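Local coordinates for CRISPR-associated protein CasA/Cse1 (Thermus thermophilus, PDB 4AN8), which is a subunit of the Cascade ribonucleoprotein complex of CRISPR adaptive immunity, which provides protection against viruses, plasmids and other mobile genetic elements, at residues Val21-Arg26 / Ala39-Arg44; His65-Gly70 / Asp89-Tyr94; Gly70-Glu75 / Tyr210-Asp215; Asp79-Gly84 / Leu199-Leu204; Asp279-Gln284 / Ala319-His324. All blocks are in the same frame, centred on the assembly; numbering follows the deposited sequence.

Contact 1: Val21-Arg26 / Ala39-Arg44; sequences VLKGGR and AHEFAR
Arg44 O takes the shortest polar bond of the contact, 2.8 Å from Leu22 N, and Val21 CA lies close to the same oxygen in a CA-H...O contact. One residue back on the second segment, Ala43 N donates to Leu22 O over 2.9 Å; Phe42 CA also approaches this carbonyl, at 3.3 Å. The Phe42 ring turns to the opposite side of the backbone from the Arg44 side chain. Val21 CG2 sits over one of its faces in a CH-pi contact, 3.8 Å from the centroid, while Lys23 CB and CD come to the ring at its edge. Strand 19-23 is the central member of a three-stranded antiparallel sheet, flanked by 26-30 and 44-45, and a type I' turn from Lys23 to Arg26 makes the hairpin to strand 26-30, with Gly24 and Gly25 both at positive phi. Lys23 runs extended beside Glu41, CG anti to its backbone N (chi1 -177°), and reaches OE1 with NZ in a weak salt bridge of 3.4 Å; Arg38 is the stronger partner of Glu41. On the other flank, Leu22 CD2 rests over one face of the Arg44 guanidinium, 3.3 Å from NH2 and offset toward the rim. The two side chains point the same way, and Arg44 NE forms a salt bridge with Glu46. Leu22 CB and Ala43 CB meet at 4.1 Å.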
# COMPACT_ATOMS: atom_id res chain seq x y z
N VAL A 21 12.70 8.10 -10.96
CA VAL A 21 13.30 8.41 -9.67
C VAL A 21 13.67 9.89 -9.55
O VAL A 21 14.04 10.53 -10.54
CB VAL A 21 14.59 7.55 -9.42
CG1 VAL A 21 14.25 6.07 -9.22
CG2 VAL A 21 15.55 7.71 -10.59
N LEU A 22 13.60 10.43 -8.35
CA LEU A 22 13.99 11.82 -8.12
C LEU A 22 15.50 11.90 -7.96
O LEU A 22 16.10 11.20 -7.13
CB LEU A 22 13.27 12.36 -6.89
CG LEU A 22 13.08 13.86 -6.69
CD1 LEU A 22 12.43 14.51 -7.89
CD2 LEU A 22 12.24 14.08 -5.44
N LYS A 23 16.14 12.73 -8.77
CA LYS A 23 17.59 12.90 -8.70
C LYS A 23 17.94 14.37 -8.84
O LYS A 23 17.60 15.00 -9.84
CB LYS A 23 18.28 12.11 -9.80
CG LYS A 23 19.78 12.20 -9.71
CD LYS A 23 20.46 11.32 -10.74
CE LYS A 23 21.95 11.19 -10.42
NZ LYS A 23 22.74 10.75 -11.61
N GLY A 24 18.61 14.93 -7.83
CA GLY A 24 18.94 16.34 -7.84
C GLY A 24 17.71 17.20 -8.09
O GLY A 24 17.79 18.19 -8.81
N GLY A 25 16.58 16.81 -7.53
CA GLY A 25 15.35 17.59 -7.66
C GLY A 25 14.56 17.41 -8.95
O GLY A 25 13.49 18.00 -9.10
N ARG A 26 15.07 16.61 -9.88
CA ARG A 26 14.32 16.35 -11.11
C ARG A 26 14.05 14.85 -11.34
O ARG A 26 14.81 13.98 -10.89
CB ARG A 26 15.01 16.98 -12.33
CG ARG A 26 16.41 16.47 -12.61
CD ARG A 26 16.96 17.09 -13.88
NE ARG A 26 16.10 16.87 -15.04
CZ ARG A 26 16.34 15.98 -16.01
NH1 ARG A 26 17.44 15.24 -15.97
NH2 ARG A 26 15.49 15.84 -17.02
N ALA A 39 21.50 3.14 -6.07
CA ALA A 39 20.33 3.52 -5.28
C ALA A 39 20.56 4.77 -4.43
O ALA A 39 19.66 5.61 -4.30
CB ALA A 39 19.88 2.37 -4.41
N HIS A 40 21.75 4.90 -3.86
CA HIS A 40 22.06 6.01 -2.96
C HIS A 40 21.92 7.38 -3.63
O HIS A 40 21.72 8.38 -2.95
CB HIS A 40 23.46 5.85 -2.37
CG HIS A 40 24.56 6.09 -3.37
ND1 HIS A 40 24.90 5.16 -4.33
CD2 HIS A 40 25.38 7.15 -3.55
CE1 HIS A 40 25.89 5.65 -5.07
NE2 HIS A 40 26.19 6.85 -4.62
N GLU A 41 22.03 7.43 -4.95
CA GLU A 41 21.98 8.72 -5.65
C GLU A 41 20.58 9.31 -5.80
O GLU A 41 20.44 10.49 -6.09
CB GLU A 41 22.66 8.62 -7.02
CG GLU A 41 24.12 8.19 -6.98
CD GLU A 41 24.74 8.07 -8.37
OE1 GLU A 41 24.14 8.60 -9.34
OE2 GLU A 41 25.82 7.44 -8.50
N PHE A 42 19.53 8.49 -5.63
CA PHE A 42 18.15 8.97 -5.83
C PHE A 42 17.39 9.18 -4.53
O PHE A 42 17.47 8.37 -3.61
CB PHE A 42 17.35 8.02 -6.71
CG PHE A 42 18.14 7.48 -7.85
CD1 PHE A 42 18.58 8.33 -8.85
CD2 PHE A 42 18.48 6.14 -7.89
CE1 PHE A 42 19.33 7.83 -9.93
CE2 PHE A 42 19.24 5.65 -8.95
CZ PHE A 42 19.66 6.49 -9.97
N ALA A 43 16.63 10.27 -4.46
CA ALA A 43 15.88 10.56 -3.24
C ALA A 43 14.82 9.48 -3.05
O ALA A 43 14.55 9.04 -1.93
CB ALA A 43 15.24 11.97 -3.31
N ARG A 44 14.21 9.07 -4.15
CA ARG A 44 13.14 8.08 -4.09
C ARG A 44 12.61 7.75 -5.48
O ARG A 44 12.92 8.44 -6.47
CB ARG A 44 11.99 8.60 -3.24
CG ARG A 44 11.42 9.89 -3.77
CD ARG A 44 10.19 10.30 -3.00
NE ARG A 44 9.70 11.59 -3.46
CZ ARG A 44 10.07 12.76 -2.95
NH1 ARG A 44 10.95 12.81 -1.94
NH2 ARG A 44 9.57 13.89 -3.43

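Contact 2: His65-Gly70 / Asp89-Tyr94; sequences HRALSG and DPIRDY
Ala67 CB presses on Tyr94 CB at 3.4 Å where the C-terminal end of helix 50-67 meets helix 88-98. A Schellman motif ends the first helix: Ser69, at positive phi, is its C-prime residue, Gly70 N bonds to His65 O, and the bond from Ser69 N to Arg66 O is weak. The apolar contacts centre on the small Ala67 side chain, which also comes within 4.3 Å of Ile91 CG1. Next to it Leu68 CD2 touches Pro90 CB at 3.8 Å and, a little farther off, Ile91 CG1. With CG anti to its backbone N (chi1 -171°), Tyr94 sets its ring against the backbone of the first helix, Ala67 N over one face. Polar links across the contact are indirect. One water donates to Ala67 O and to Pro90 O, bridging the two helix backbones, and no direct hydrogen bond joins them. The polar ends of Arg66 and Tyr94 are held by outside partners: Arg66 makes a salt bridge with Glu220, and Tyr94 OH bonds to Trp219 and Glu220. The Arg66 chain bends at chi2 and chi3, its guanidinium plane turned 79° from the tyrosine ring, and its CB meets Tyr94 OH at 3.4 Å.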
# COMPACT_ATOMS: atom_id res chain seq x y z
N HIS A 65 16.58 -9.71 -3.15
CA HIS A 65 16.52 -10.91 -2.35
C HIS A 65 17.13 -12.12 -3.06
O HIS A 65 17.80 -12.93 -2.44
CB HIS A 65 15.09 -11.24 -1.97
CG HIS A 65 14.55 -10.40 -0.84
ND1 HIS A 65 15.31 -10.08 0.27
CD2 HIS A 65 13.34 -9.83 -0.66
CE1 HIS A 65 14.56 -9.38 1.10
NE2 HIS A 65 13.37 -9.21 0.57
N ARG A 66 16.89 -12.25 -4.35
CA ARG A 66 17.39 -13.40 -5.06
C ARG A 66 18.87 -13.23 -5.36
O ARG A 66 19.66 -14.13 -5.13
CB ARG A 66 16.58 -13.63 -6.34
CG ARG A 66 15.11 -13.85 -6.08
CD ARG A 66 14.92 -15.07 -5.19
NE ARG A 66 15.25 -16.31 -5.89
CZ ARG A 66 15.13 -17.52 -5.35
NH1 ARG A 66 14.69 -17.63 -4.10
NH2 ARG A 66 15.44 -18.60 -6.07
N ALA A 67 19.25 -12.05 -5.86
CA ALA A 67 20.64 -11.80 -6.20
C ALA A 67 21.56 -11.90 -5.00
O ALA A 67 22.67 -12.38 -5.12
CB ALA A 67 20.80 -10.46 -6.88
N LEU A 68 21.10 -11.45 -3.83
CA LEU A 68 21.92 -11.47 -2.62
C LEU A 68 21.62 -12.70 -1.76
O LEU A 68 22.24 -12.93 -0.74
CB LEU A 68 21.71 -10.20 -1.79
CG LEU A 68 21.96 -8.90 -2.57
CD1 LEU A 68 21.59 -7.67 -1.76
CD2 LEU A 68 23.41 -8.83 -3.02
N SER A 69 20.63 -13.48 -2.18
CA SER A 69 20.29 -14.69 -1.46
C SER A 69 20.11 -14.40 0.03
O SER A 69 20.56 -15.16 0.88
CB SER A 69 21.40 -15.72 -1.69
OG SER A 69 20.91 -17.01 -1.45
N GLY A 70 19.45 -13.29 0.33
CA GLY A 70 19.31 -12.78 1.69
C GLY A 70 18.50 -11.49 1.66
O GLY A 70 17.70 -11.29 0.76
N ASP A 89 28.75 -7.08 -7.22
CA ASP A 89 29.03 -8.23 -8.07
C ASP A 89 27.90 -9.25 -8.07
O ASP A 89 27.47 -9.69 -9.14
CB ASP A 89 30.36 -8.89 -7.69
CG ASP A 89 31.54 -8.33 -8.49
OD1 ASP A 89 31.34 -7.40 -9.32
OD2 ASP A 89 32.68 -8.82 -8.28
N PRO A 90 27.40 -9.64 -6.88
CA PRO A 90 26.23 -10.51 -6.85
C PRO A 90 25.08 -9.94 -7.69
O PRO A 90 24.43 -10.68 -8.43
CB PRO A 90 25.84 -10.51 -5.37
CG PRO A 90 27.14 -10.23 -4.66
CD PRO A 90 27.84 -9.26 -5.53
N ILE A 91 24.83 -8.64 -7.59
CA ILE A 91 23.77 -8.04 -8.37
C ILE A 91 24.05 -8.10 -9.89
O ILE A 91 23.18 -8.50 -10.68
CB ILE A 91 23.48 -6.59 -7.90
CG1 ILE A 91 22.83 -6.64 -6.51
CG2 ILE A 91 22.61 -5.83 -8.93
CD1 ILE A 91 22.72 -5.28 -5.85
N ARG A 92 25.25 -7.72 -10.30
CA ARG A 92 25.64 -7.85 -11.70
C ARG A 92 25.55 -9.29 -12.20
O ARG A 92 25.02 -9.54 -13.27
CB ARG A 92 27.05 -7.33 -11.92
CG ARG A 92 27.19 -5.84 -11.80
CD ARG A 92 28.57 -5.41 -12.26
NE ARG A 92 28.98 -4.15 -11.65
CZ ARG A 92 28.69 -2.96 -12.14
NH1 ARG A 92 27.98 -2.86 -13.25
NH2 ARG A 92 29.11 -1.86 -11.52
N ASP A 93 26.07 -10.24 -11.43
CA ASP A 93 25.99 -11.63 -11.83
C ASP A 93 24.54 -12.10 -12.03
O ASP A 93 24.21 -12.69 -13.05
CB ASP A 93 26.73 -12.54 -10.85
CG ASP A 93 28.24 -12.33 -10.88
OD1 ASP A 93 28.75 -11.78 -11.89
OD2 ASP A 93 28.91 -12.72 -9.90
N TYR A 94 23.69 -11.86 -11.04
CA TYR A 94 22.29 -12.22 -11.14
C TYR A 94 21.62 -11.59 -12.36
O TYR A 94 20.96 -12.27 -13.14
CB TYR A 94 21.55 -11.85 -9.85
CG TYR A 94 20.14 -12.38 -9.80
CD1 TYR A 94 19.08 -11.63 -10.31
CD2 TYR A 94 19.87 -13.63 -9.25
CE1 TYR A 94 17.80 -12.10 -10.28
CE2 TYR A 94 18.57 -14.10 -9.20
CZ TYR A 94 17.54 -13.33 -9.72
OH TYR A 94 16.24 -13.79 -9.69
O HOH W 1 24.02 -13.48 -7.43

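Contact 3: Gly70-Glu75 / Tyr210-Asp215; sequences GPRCPE and YTPEDD
Arg72 reaches across to Tyr210, Thr211 and Pro212 with the far half of its side chain. From CB the chain turns to CG, placed beside the backbone N (chi1 -57°), and bends again at chi2 to set CD 3.3 Å from Tyr210 O. The same CD meets Thr211 CG2 at 3.6 Å, the two side chains crossing at about a right angle. Farther out, NE bonds to Ser69 O, its strongest partner. At the tip the guanidinium has Pro212 CD over one face, 3.7 Å from NH2; NH1 comes to Thr211 CG2 at 3.9 Å. The backbones are joined by one hydrogen bond, Tyr210 N to Pro71 O (2.8 Å), the donor tilted 28° from the carbonyl plane. Gly70 CA points a C-H almost straight at Tyr210 O, and Gly70 O lies 3.6 Å from Tyr210 CB. The peptide bond between Gly70 and Pro71 is cis. Tyr210 OH donates to Asp215 OD2 on its anti side, over 2.6 Å, and is also bonded by Arg66, while its ring stacks on His65. The contact thus fastens the linker between helices 50-67 and 74-83 to the loop after helix 199-206, with Tyr210 touching Arg241 and Thr242 of helix 241-245.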
# COMPACT_ATOMS: atom_id res chain seq x y z
N GLY A 70 19.45 -13.29 0.33
CA GLY A 70 19.31 -12.78 1.69
C GLY A 70 18.50 -11.49 1.66
O GLY A 70 17.70 -11.29 0.76
N PRO A 71 18.73 -10.57 2.62
CA PRO A 71 19.74 -10.70 3.69
C PRO A 71 19.31 -11.75 4.68
O PRO A 71 18.13 -11.79 5.01
CB PRO A 71 19.72 -9.32 4.35
CG PRO A 71 18.34 -8.81 4.11
CD PRO A 71 17.99 -9.31 2.73
N ARG A 72 20.23 -12.59 5.13
CA ARG A 72 19.91 -13.61 6.12
C ARG A 72 19.75 -13.00 7.50
O ARG A 72 19.09 -13.55 8.36
CB ARG A 72 21.01 -14.68 6.19
CG ARG A 72 21.29 -15.38 4.88
CD ARG A 72 20.09 -16.17 4.37
NE ARG A 72 20.41 -16.78 3.09
CZ ARG A 72 20.80 -18.05 2.93
NH1 ARG A 72 20.88 -18.86 3.98
NH2 ARG A 72 21.09 -18.52 1.72
N CYS A 73 20.37 -11.85 7.72
CA CYS A 73 20.38 -11.26 9.05
C CYS A 73 20.22 -9.77 8.95
O CYS A 73 20.67 -9.19 7.98
CB CYS A 73 21.72 -11.54 9.74
SG CYS A 73 21.95 -13.26 10.10
N PRO A 74 19.59 -9.15 9.96
CA PRO A 74 19.49 -7.69 9.96
C PRO A 74 20.88 -7.06 9.97
O PRO A 74 21.05 -6.00 9.38
CB PRO A 74 18.74 -7.37 11.26
CG PRO A 74 18.14 -8.67 11.73
CD PRO A 74 18.98 -9.77 11.16
N GLU A 75 21.85 -7.72 10.60
CA GLU A 75 23.23 -7.23 10.61
C GLU A 75 23.77 -6.96 9.20
O GLU A 75 24.45 -5.95 8.96
CB GLU A 75 24.16 -8.21 11.34
CG GLU A 75 24.05 -8.19 12.87
CD GLU A 75 22.76 -8.81 13.40
OE1 GLU A 75 22.11 -9.60 12.68
OE2 GLU A 75 22.40 -8.51 14.56
N TYR A 210 15.59 -12.84 4.78
CA TYR A 210 15.04 -13.73 3.78
C TYR A 210 15.96 -14.92 3.59
O TYR A 210 17.18 -14.76 3.65
CB TYR A 210 14.97 -12.98 2.46
CG TYR A 210 14.58 -13.80 1.24
CD1 TYR A 210 13.26 -14.17 1.02
CD2 TYR A 210 15.54 -14.16 0.29
CE1 TYR A 210 12.90 -14.90 -0.09
CE2 TYR A 210 15.18 -14.89 -0.83
CZ TYR A 210 13.86 -15.25 -1.02
OH TYR A 210 13.48 -15.97 -2.13
N THR A 211 15.37 -16.09 3.39
CA THR A 211 16.06 -17.26 2.84
C THR A 211 15.37 -17.71 1.55
O THR A 211 14.15 -17.70 1.47
CB THR A 211 16.10 -18.43 3.84
OG1 THR A 211 14.82 -18.54 4.48
CG2 THR A 211 17.14 -18.19 4.89
N PRO A 212 16.16 -18.07 0.52
CA PRO A 212 15.62 -18.37 -0.82
C PRO A 212 14.84 -19.67 -0.96
O PRO A 212 14.15 -19.84 -1.98
CB PRO A 212 16.88 -18.43 -1.71
CG PRO A 212 17.99 -18.65 -0.80
CD PRO A 212 17.63 -18.02 0.53
N GLU A 213 14.92 -20.56 0.02
CA GLU A 213 14.35 -21.90 -0.16
C GLU A 213 12.85 -21.90 -0.51
O GLU A 213 12.04 -21.28 0.18
CB GLU A 213 14.63 -22.77 1.07
CG GLU A 213 16.09 -23.25 1.19
CD GLU A 213 17.05 -22.16 1.66
OE1 GLU A 213 16.58 -21.14 2.20
OE2 GLU A 213 18.28 -22.34 1.49
N ASP A 214 12.49 -22.61 -1.57
CA ASP A 214 11.08 -22.85 -1.90
C ASP A 214 10.41 -21.61 -2.47
O ASP A 214 9.20 -21.44 -2.39
CB ASP A 214 10.30 -23.35 -0.67
CG ASP A 214 10.63 -24.79 -0.29
OD1 ASP A 214 11.70 -25.01 0.33
OD2 ASP A 214 9.83 -25.69 -0.60
N ASP A 215 11.22 -20.73 -3.03
CA ASP A 215 10.71 -19.49 -3.56
C ASP A 215 11.45 -19.25 -4.86
O ASP A 215 12.55 -19.75 -5.05
CB ASP A 215 10.96 -18.35 -2.56
CG ASP A 215 10.34 -17.03 -3.01
OD1 ASP A 215 9.27 -17.05 -3.66
OD2 ASP A 215 10.92 -15.97 -2.73

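Contact 4: Asp79-Gly84 / Leu199-Leu204; sequences DWWRKG and LLETLL
Trp81 carries Glu201 over one face of its indole: CG lies 3.9 Å from the centroid of the six-membered ring, 25° off the normal, in a CH-pi contact. The carboxylate follows the ring, its plane only 17° from that of the indole, with Glu201 CD 3.5 Å from Trp81 CZ2. Glu201 is extended beyond CG, and its OE1 takes a hydrogen bond from Gln197 N. Trp80 is met differently. Leu204 CD2 comes to it in the ring plane, at the edge, 3.8 Å from CE3, whereas the other methyl of the same leucine, CD1, touches Trp81 at CA and, 3.8 Å away, at CE3. The isobutyl group therefore forks between two consecutive tryptophans, one branch for each. At the far end Leu200 CD2 packs on the backbone of Gly84, 3.4 Å from its C. Positive phi at Gly84 lets the chain leave the helix there in a Schellman motif. Helix 320-333 adds Leu328 and Leu332 against Trp81, and Phe86 touches Leu200 and Leu204. No hydrogen bond crosses between the segments. The axes of 79-83 and 199-204 come within 10.5 Å at 174°: an antiparallel helix pair packed through two tryptophans, two leucines and the aliphatic part of Glu201.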
# COMPACT_ATOMS: atom_id res chain seq x y z
N ASP A 79 25.34 -3.49 7.70
CA ASP A 79 26.56 -3.41 6.92
C ASP A 79 26.33 -2.58 5.66
O ASP A 79 27.02 -1.59 5.43
CB ASP A 79 27.06 -4.80 6.53
CG ASP A 79 27.89 -5.46 7.61
OD1 ASP A 79 28.76 -4.78 8.18
OD2 ASP A 79 27.68 -6.66 7.88
N TRP A 80 25.36 -2.99 4.83
CA TRP A 80 25.16 -2.31 3.55
C TRP A 80 24.80 -0.87 3.78
O TRP A 80 25.13 -0.01 2.98
CB TRP A 80 24.08 -3.01 2.72
CG TRP A 80 24.41 -4.44 2.52
CD1 TRP A 80 25.66 -5.00 2.52
CD2 TRP A 80 23.48 -5.51 2.30
NE1 TRP A 80 25.56 -6.36 2.30
CE2 TRP A 80 24.24 -6.70 2.17
CE3 TRP A 80 22.09 -5.58 2.19
CZ2 TRP A 80 23.65 -7.94 1.96
CZ3 TRP A 80 21.51 -6.82 1.97
CH2 TRP A 80 22.29 -7.98 1.86
N TRP A 81 24.11 -0.60 4.88
CA TRP A 81 23.77 0.77 5.23
C TRP A 81 25.06 1.54 5.51
O TRP A 81 25.25 2.63 5.00
CB TRP A 81 22.86 0.80 6.47
CG TRP A 81 22.34 2.16 6.76
CD1 TRP A 81 23.07 3.26 7.11
CD2 TRP A 81 20.97 2.58 6.70
NE1 TRP A 81 22.24 4.34 7.28
CE2 TRP A 81 20.95 3.95 7.04
CE3 TRP A 81 19.76 1.94 6.41
CZ2 TRP A 81 19.75 4.70 7.10
CZ3 TRP A 81 18.57 2.69 6.46
CH2 TRP A 81 18.58 4.05 6.80
N ARG A 82 25.92 0.97 6.35
CA ARG A 82 27.19 1.60 6.69
C ARG A 82 28.05 1.86 5.44
O ARG A 82 28.58 2.96 5.27
CB ARG A 82 27.98 0.76 7.71
CG ARG A 82 27.64 1.07 9.16
CD ARG A 82 28.60 0.39 10.15
NE ARG A 82 28.69 -1.03 9.86
CZ ARG A 82 27.92 -1.97 10.41
NH1 ARG A 82 27.00 -1.64 11.32
NH2 ARG A 82 28.08 -3.24 10.06
N LYS A 83 28.17 0.87 4.57
CA LYS A 83 29.01 0.99 3.38
C LYS A 83 28.42 1.92 2.33
O LYS A 83 29.12 2.35 1.42
CB LYS A 83 29.30 -0.38 2.78
CG LYS A 83 30.69 -0.88 3.12
CD LYS A 83 30.81 -2.38 2.94
CE LYS A 83 30.22 -3.12 4.13
NZ LYS A 83 30.02 -4.56 3.83
N GLY A 84 27.14 2.24 2.45
CA GLY A 84 26.52 3.13 1.49
C GLY A 84 26.16 2.45 0.18
O GLY A 84 26.00 3.12 -0.84
N LEU A 199 16.86 6.19 -2.00
CA LEU A 199 16.34 4.92 -2.45
C LEU A 199 17.09 3.76 -1.81
O LEU A 199 16.50 2.72 -1.51
CB LEU A 199 16.40 4.83 -3.99
CG LEU A 199 15.81 3.54 -4.58
CD1 LEU A 199 14.34 3.30 -4.10
CD2 LEU A 199 15.91 3.51 -6.13
N LEU A 200 18.40 3.91 -1.61
CA LEU A 200 19.14 2.85 -0.92
C LEU A 200 18.55 2.59 0.45
O LEU A 200 18.29 1.44 0.81
CB LEU A 200 20.63 3.18 -0.77
CG LEU A 200 21.41 2.19 0.09
CD1 LEU A 200 21.52 0.89 -0.63
CD2 LEU A 200 22.81 2.75 0.39
N GLU A 201 18.33 3.65 1.22
CA GLU A 201 17.80 3.47 2.57
C GLU A 201 16.43 2.80 2.52
O GLU A 201 16.14 1.87 3.30
CB GLU A 201 17.72 4.80 3.33
CG GLU A 201 19.09 5.42 3.58
CD GLU A 201 19.05 6.75 4.36
OE1 GLU A 201 17.97 7.30 4.66
OE2 GLU A 201 20.14 7.26 4.66
N THR A 202 15.60 3.27 1.59
CA THR A 202 14.25 2.75 1.48
C THR A 202 14.27 1.25 1.17
O THR A 202 13.67 0.47 1.90
CB THR A 202 13.42 3.54 0.46
OG1 THR A 202 13.27 4.88 0.94
CG2 THR A 202 12.02 2.91 0.28
N LEU A 203 14.99 0.85 0.13
CA LEU A 203 15.17 -0.58 -0.12
C LEU A 203 15.67 -1.33 1.12
O LEU A 203 15.12 -2.36 1.48
CB LEU A 203 16.11 -0.83 -1.32
CG LEU A 203 15.51 -0.35 -2.64
CD1 LEU A 203 16.46 -0.57 -3.80
CD2 LEU A 203 14.14 -1.02 -2.94
N LEU A 204 16.70 -0.81 1.79
CA LEU A 204 17.21 -1.46 3.01
C LEU A 204 16.15 -1.60 4.14
O LEU A 204 16.12 -2.62 4.84
CB LEU A 204 18.44 -0.72 3.55
CG LEU A 204 19.72 -0.81 2.70
CD1 LEU A 204 20.79 0.18 3.18
CD2 LEU A 204 20.26 -2.24 2.68

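Contact 5: Asp279-Gln284 / Ala319-His324; sequences DPMVAQ and AATLEH
Pro280 O is the main point of attachment to the start of helix 320-333, and the preceding Asp279 shapes the turn that presents it. Asp279 OD1 accepts from Met281 N (2.8 Å) through its anti lone pair, an Asx turn, within a type I beta turn that runs on to Val282; Arg58 forms a salt bridge with OD2. A water donates to Asp279 O and accepts from Ala320 N, linking the turn to the helix start. Pro280 O then receives Thr321 N over 3.1 Å, nearly straight at the hydrogen (174°), although the donor stands above the carbonyl plane, 37° out of it. Pro280 CB faces Ala320 CB at 4.2 Å and Thr321 CG2 at 4.0 Å. Met281 sends CG to that same threonine methyl; chi1 of 59° puts OG1 between the backbone N and the carbonyl carbon and leaves CG2 anti to that carbon. Thr321 OG1 bonds to Phe192 O. Val282 O lies 3.5 Å from Ala319 CA in a CA-H...O contact, and Ala283 CB meets Ala319 CB at 4.3 Å. Ala319, the N-cap residue, has no side-chain acceptor to offer the first amides of the helix; in this buried contact Pro280 O accepts from Thr321 N, and the water from Ala320 N, instead.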
# COMPACT_ATOMS: atom_id res chain seq x y z
N ASP A 279 2.32 -11.59 3.00
CA ASP A 279 3.23 -10.66 2.34
C ASP A 279 3.86 -9.72 3.39
O ASP A 279 3.19 -9.25 4.30
CB ASP A 279 2.47 -9.89 1.25
CG ASP A 279 3.37 -9.02 0.41
OD1 ASP A 279 3.85 -8.01 0.96
OD2 ASP A 279 3.58 -9.32 -0.80
N PRO A 280 5.17 -9.49 3.28
CA PRO A 280 5.88 -8.62 4.23
C PRO A 280 5.26 -7.22 4.34
O PRO A 280 5.40 -6.60 5.38
CB PRO A 280 7.28 -8.49 3.60
CG PRO A 280 7.46 -9.78 2.84
CD PRO A 280 6.08 -10.12 2.30
N MET A 281 4.61 -6.72 3.30
CA MET A 281 4.09 -5.36 3.38
C MET A 281 2.68 -5.29 3.97
O MET A 281 2.10 -4.21 4.11
CB MET A 281 4.15 -4.69 2.01
CG MET A 281 5.58 -4.36 1.59
SD MET A 281 5.64 -3.80 -0.13
CE MET A 281 7.42 -3.57 -0.35
N VAL A 282 2.14 -6.45 4.33
CA VAL A 282 0.75 -6.54 4.71
C VAL A 282 0.61 -6.76 6.20
O VAL A 282 1.33 -7.57 6.78
CB VAL A 282 0.06 -7.70 3.94
CG1 VAL A 282 -1.31 -7.98 4.51
CG2 VAL A 282 0.02 -7.38 2.45
N ALA A 283 -0.32 -6.04 6.83
CA ALA A 283 -0.60 -6.17 8.25
C ALA A 283 -1.98 -6.80 8.50
O ALA A 283 -2.83 -6.83 7.61
CB ALA A 283 -0.53 -4.84 8.90
N GLN A 284 -2.21 -7.31 9.70
CA GLN A 284 -3.48 -7.96 9.97
C GLN A 284 -4.06 -7.51 11.31
O GLN A 284 -3.33 -7.01 12.18
CB GLN A 284 -3.36 -9.48 9.90
CG GLN A 284 -3.27 -10.03 8.48
CD GLN A 284 -3.11 -11.55 8.44
OE1 GLN A 284 -2.39 -12.12 9.25
NE2 GLN A 284 -3.80 -12.20 7.50
N ALA A 319 3.04 -5.41 9.88
CA ALA A 319 3.70 -5.77 8.63
C ALA A 319 5.18 -6.03 8.94
O ALA A 319 5.79 -5.29 9.74
CB ALA A 319 3.57 -4.62 7.61
N ALA A 320 5.74 -7.07 8.32
CA ALA A 320 7.16 -7.43 8.50
C ALA A 320 8.12 -6.29 8.12
O ALA A 320 9.11 -6.04 8.82
CB ALA A 320 7.51 -8.75 7.74
N THR A 321 7.82 -5.59 7.01
CA THR A 321 8.63 -4.43 6.64
C THR A 321 8.68 -3.41 7.76
O THR A 321 9.72 -2.81 8.01
CB THR A 321 8.14 -3.73 5.33
OG1 THR A 321 6.77 -3.30 5.47
CG2 THR A 321 8.29 -4.68 4.10
N LEU A 322 7.56 -3.18 8.43
CA LEU A 322 7.51 -2.20 9.52
C LEU A 322 8.25 -2.74 10.76
O LEU A 322 8.98 -2.02 11.42
CB LEU A 322 6.07 -1.82 9.87
CG LEU A 322 5.84 -0.90 11.09
CD1 LEU A 322 6.62 0.40 10.91
CD2 LEU A 322 4.37 -0.59 11.33
N GLU A 323 8.08 -4.02 11.04
CA GLU A 323 8.84 -4.63 12.14
C GLU A 323 10.33 -4.51 11.87
O GLU A 323 11.10 -4.15 12.75
CB GLU A 323 8.43 -6.08 12.36
CG GLU A 323 9.02 -6.70 13.62
CD GLU A 323 8.46 -8.09 13.94
OE1 GLU A 323 7.79 -8.68 13.06
OE2 GLU A 323 8.68 -8.60 15.06
N HIS A 324 10.74 -4.82 10.64
CA HIS A 324 12.15 -4.78 10.24
C HIS A 324 12.71 -3.34 10.27
O HIS A 324 13.78 -3.10 10.82
CB HIS A 324 12.32 -5.41 8.86
CG HIS A 324 13.61 -5.09 8.17
ND1 HIS A 324 14.80 -5.69 8.49
CD2 HIS A 324 13.89 -4.23 7.16
CE1 HIS A 324 15.75 -5.23 7.71
NE2 HIS A 324 15.23 -4.34 6.89
O HOH W 2 3.97 -9.03 6.99

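From the N terminus, contact 1 closes a short loop that sets strand 44-45 beside the central strand 19-23. Contact 2 joins helix 50-67 to helix 88-98 around helix 74-83. Contacts 3 and 4 both bring helix 74-83 or its lead-in to the region from 199 to 215, contact 4 nested inside the loop of contact 3, and both cross contact 2. Contacts 2 and 3 share Gly70, and Arg66 bonds to Tyr210 and Pro212. Leu68 and Pro71 both pack on Trp80. Contact 1 meets contact 4 where Phe42 O approaches Leu199 N. Contact 5 follows in series, closing the loop from the turn before strand 284-286 to the start of helix 320-333; a hydrogen bond from His324 NE2 to Leu204 O ties it to contact 4.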